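Local structure of nucleoporin NUP82 (Chaetomium thermophilum, 5CWW) at residues L190-I198 with M252-P260. The protein probably serves, through this N-terminal beta-propeller domain and the rest of the chain, as a structural component of the nuclear pore complex. Numbering follows the deposited sequence.
Sequences LVTVTEDAI and MEVAAACFP
V193 and V254 both hold CG1 anti to the backbone N (chi1 -173° and -178°), which sets these methyls against each other, CG1 to CG1 at 3.9 Å. The contact joins two neighbouring blades of the beta-propeller. Strand 190-194 is the second strand of one four-stranded antiparallel blade, and strand 254-258 is the first strand of the next. The strands run nearly antiparallel but belong to separate sheets, and side chains meet between them. V193 CG2 rests on A257 CB, and L274 of strand 272-276 packs against both residues. V191 sends CG2 to the edge of the F259 ring, in its plane, 3.6 Å from CE2. H181 also meets that ring.

At the other end the backbones come together. T194 to A197 form a type I turn, closed by A197 N to T194 O. V254 CG2 packs 3.5 Å from A197 CA. The side chains of E195 and E253 run side by side, and their like-charged carboxylates come near each other, OE2 of E195 4.1 Å from OE1 of E253. E253 OE2 is hydrogen-bonded to T277 OG1, and a water links E195 OE2 to V254 O. The direct polar link is V254 N to E195 O, 2.9 Å long and nearly straight at 165°.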
# COMPACT_ATOMS: atom_id res chain seq x y z
N LEU B 190 -4.99 -10.44 -7.74
CA LEU B 190 -4.35 -10.05 -6.49
C LEU B 190 -3.21 -9.07 -6.71
O LEU B 190 -2.44 -9.21 -7.67
CB LEU B 190 -3.82 -11.29 -5.76
CG LEU B 190 -3.12 -11.05 -4.42
CD1 LEU B 190 -4.10 -10.52 -3.38
CD2 LEU B 190 -2.46 -12.33 -3.93
N VAL B 191 -3.10 -8.09 -5.83
CA VAL B 191 -2.00 -7.13 -5.85
C VAL B 191 -1.14 -7.34 -4.61
O VAL B 191 -1.64 -7.28 -3.49
CB VAL B 191 -2.49 -5.67 -5.89
CG1 VAL B 191 -1.31 -4.70 -5.87
CG2 VAL B 191 -3.35 -5.43 -7.12
N THR B 192 0.15 -7.57 -4.82
CA THR B 192 1.11 -7.64 -3.72
C THR B 192 2.05 -6.45 -3.78
O THR B 192 2.37 -5.94 -4.85
CB THR B 192 1.92 -8.96 -3.75
OG1 THR B 192 2.69 -9.04 -4.96
CG2 THR B 192 1.00 -10.17 -3.64
N VAL B 193 2.47 -5.99 -2.61
CA VAL B 193 3.40 -4.87 -2.50
C VAL B 193 4.48 -5.22 -1.49
O VAL B 193 4.19 -5.71 -0.39
CB VAL B 193 2.68 -3.57 -2.07
CG1 VAL B 193 3.63 -2.39 -2.14
CG2 VAL B 193 1.46 -3.31 -2.94
N THR B 194 5.73 -4.97 -1.87
CA THR B 194 6.88 -5.26 -1.02
C THR B 194 7.40 -3.99 -0.37
O THR B 194 7.05 -2.88 -0.80
CB THR B 194 8.01 -5.93 -1.82
OG1 THR B 194 8.35 -5.10 -2.94
CG2 THR B 194 7.58 -7.30 -2.32
N GLU B 195 8.22 -4.14 0.67
CA GLU B 195 8.86 -3.01 1.33
C GLU B 195 9.60 -2.10 0.36
O GLU B 195 9.58 -0.88 0.51
CB GLU B 195 9.83 -3.49 2.41
CG GLU B 195 9.18 -3.86 3.72
CD GLU B 195 10.20 -4.13 4.81
OE1 GLU B 195 11.34 -4.53 4.48
OE2 GLU B 195 9.87 -3.93 6.00
N ASP B 196 10.26 -2.69 -0.64
CA ASP B 196 11.03 -1.91 -1.60
C ASP B 196 10.14 -1.41 -2.73
O ASP B 196 10.61 -1.13 -3.83
CB ASP B 196 12.21 -2.73 -2.14
CG ASP B 196 11.77 -3.96 -2.93
OD1 ASP B 196 10.63 -4.42 -2.75
OD2 ASP B 196 12.59 -4.46 -3.73
N ALA B 197 8.85 -1.29 -2.44
CA ALA B 197 7.90 -0.57 -3.29
C ALA B 197 7.79 -1.15 -4.70
O ALA B 197 7.74 -0.40 -5.68
CB ALA B 197 8.29 0.91 -3.36
N ILE B 198 7.75 -2.47 -4.80
CA ILE B 198 7.44 -3.11 -6.07
C ILE B 198 6.00 -3.60 -6.04
O ILE B 198 5.62 -4.38 -5.16
CB ILE B 198 8.40 -4.28 -6.37
CG1 ILE B 198 9.83 -3.75 -6.47
CG2 ILE B 198 8.01 -4.96 -7.67
CD1 ILE B 198 10.88 -4.82 -6.38
N MET B 252 11.14 5.41 0.53
CA MET B 252 10.08 4.69 -0.18
C MET B 252 9.94 3.27 0.36
O MET B 252 9.57 2.35 -0.38
CB MET B 252 10.34 4.68 -1.68
CG MET B 252 10.21 6.05 -2.33
SD MET B 252 10.22 6.02 -4.14
CE MET B 252 8.59 5.34 -4.46
N GLU B 253 10.25 3.09 1.64
CA GLU B 253 9.95 1.84 2.32
C GLU B 253 8.45 1.79 2.58
O GLU B 253 7.92 2.62 3.32
CB GLU B 253 10.73 1.71 3.63
CG GLU B 253 10.53 0.38 4.34
CD GLU B 253 11.17 0.35 5.71
OE1 GLU B 253 12.09 -0.47 5.92
OE2 GLU B 253 10.76 1.14 6.58
N VAL B 254 7.76 0.83 1.97
CA VAL B 254 6.30 0.76 2.07
C VAL B 254 5.87 0.20 3.42
O VAL B 254 6.39 -0.81 3.87
CB VAL B 254 5.70 -0.11 0.95
CG1 VAL B 254 4.17 -0.13 1.04
CG2 VAL B 254 6.13 0.41 -0.42
N ALA B 255 4.91 0.89 4.04
CA ALA B 255 4.30 0.42 5.28
C ALA B 255 3.04 -0.39 4.97
O ALA B 255 2.81 -1.44 5.57
CB ALA B 255 3.96 1.59 6.19
N ALA B 256 2.23 0.11 4.05
CA ALA B 256 1.01 -0.59 3.66
C ALA B 256 0.41 0.01 2.39
O ALA B 256 0.72 1.15 2.02
CB ALA B 256 -0.02 -0.55 4.79
N ALA B 257 -0.45 -0.76 1.75
CA ALA B 257 -1.15 -0.31 0.55
C ALA B 257 -2.58 -0.83 0.58
O ALA B 257 -2.86 -1.87 1.18
CB ALA B 257 -0.44 -0.78 -0.69
N CYS B 258 -3.48 -0.10 -0.06
CA CYS B 258 -4.87 -0.52 -0.13
C CYS B 258 -5.57 0.04 -1.36
O CYS B 258 -5.13 1.04 -1.93
CB CYS B 258 -5.62 -0.09 1.13
SG CYS B 258 -5.79 1.69 1.30
N PHE B 259 -6.63 -0.64 -1.77
CA PHE B 259 -7.60 -0.08 -2.70
C PHE B 259 -8.72 0.53 -1.88
O PHE B 259 -8.94 0.12 -0.74
CB PHE B 259 -8.15 -1.14 -3.65
CG PHE B 259 -7.20 -1.54 -4.74
CD1 PHE B 259 -6.96 -0.70 -5.81
CD2 PHE B 259 -6.57 -2.77 -4.70
CE1 PHE B 259 -6.09 -1.07 -6.82
CE2 PHE B 259 -5.69 -3.14 -5.70
CZ PHE B 259 -5.45 -2.29 -6.76
N PRO B 260 -9.43 1.52 -2.44
CA PRO B 260 -10.60 2.00 -1.72
C PRO B 260 -11.60 0.89 -1.48
O PRO B 260 -11.66 -0.07 -2.26
CB PRO B 260 -11.17 3.08 -2.65
CG PRO B 260 -9.98 3.60 -3.35
CD PRO B 260 -9.10 2.39 -3.59
O HOH W 1 7.43 -2.07 6.17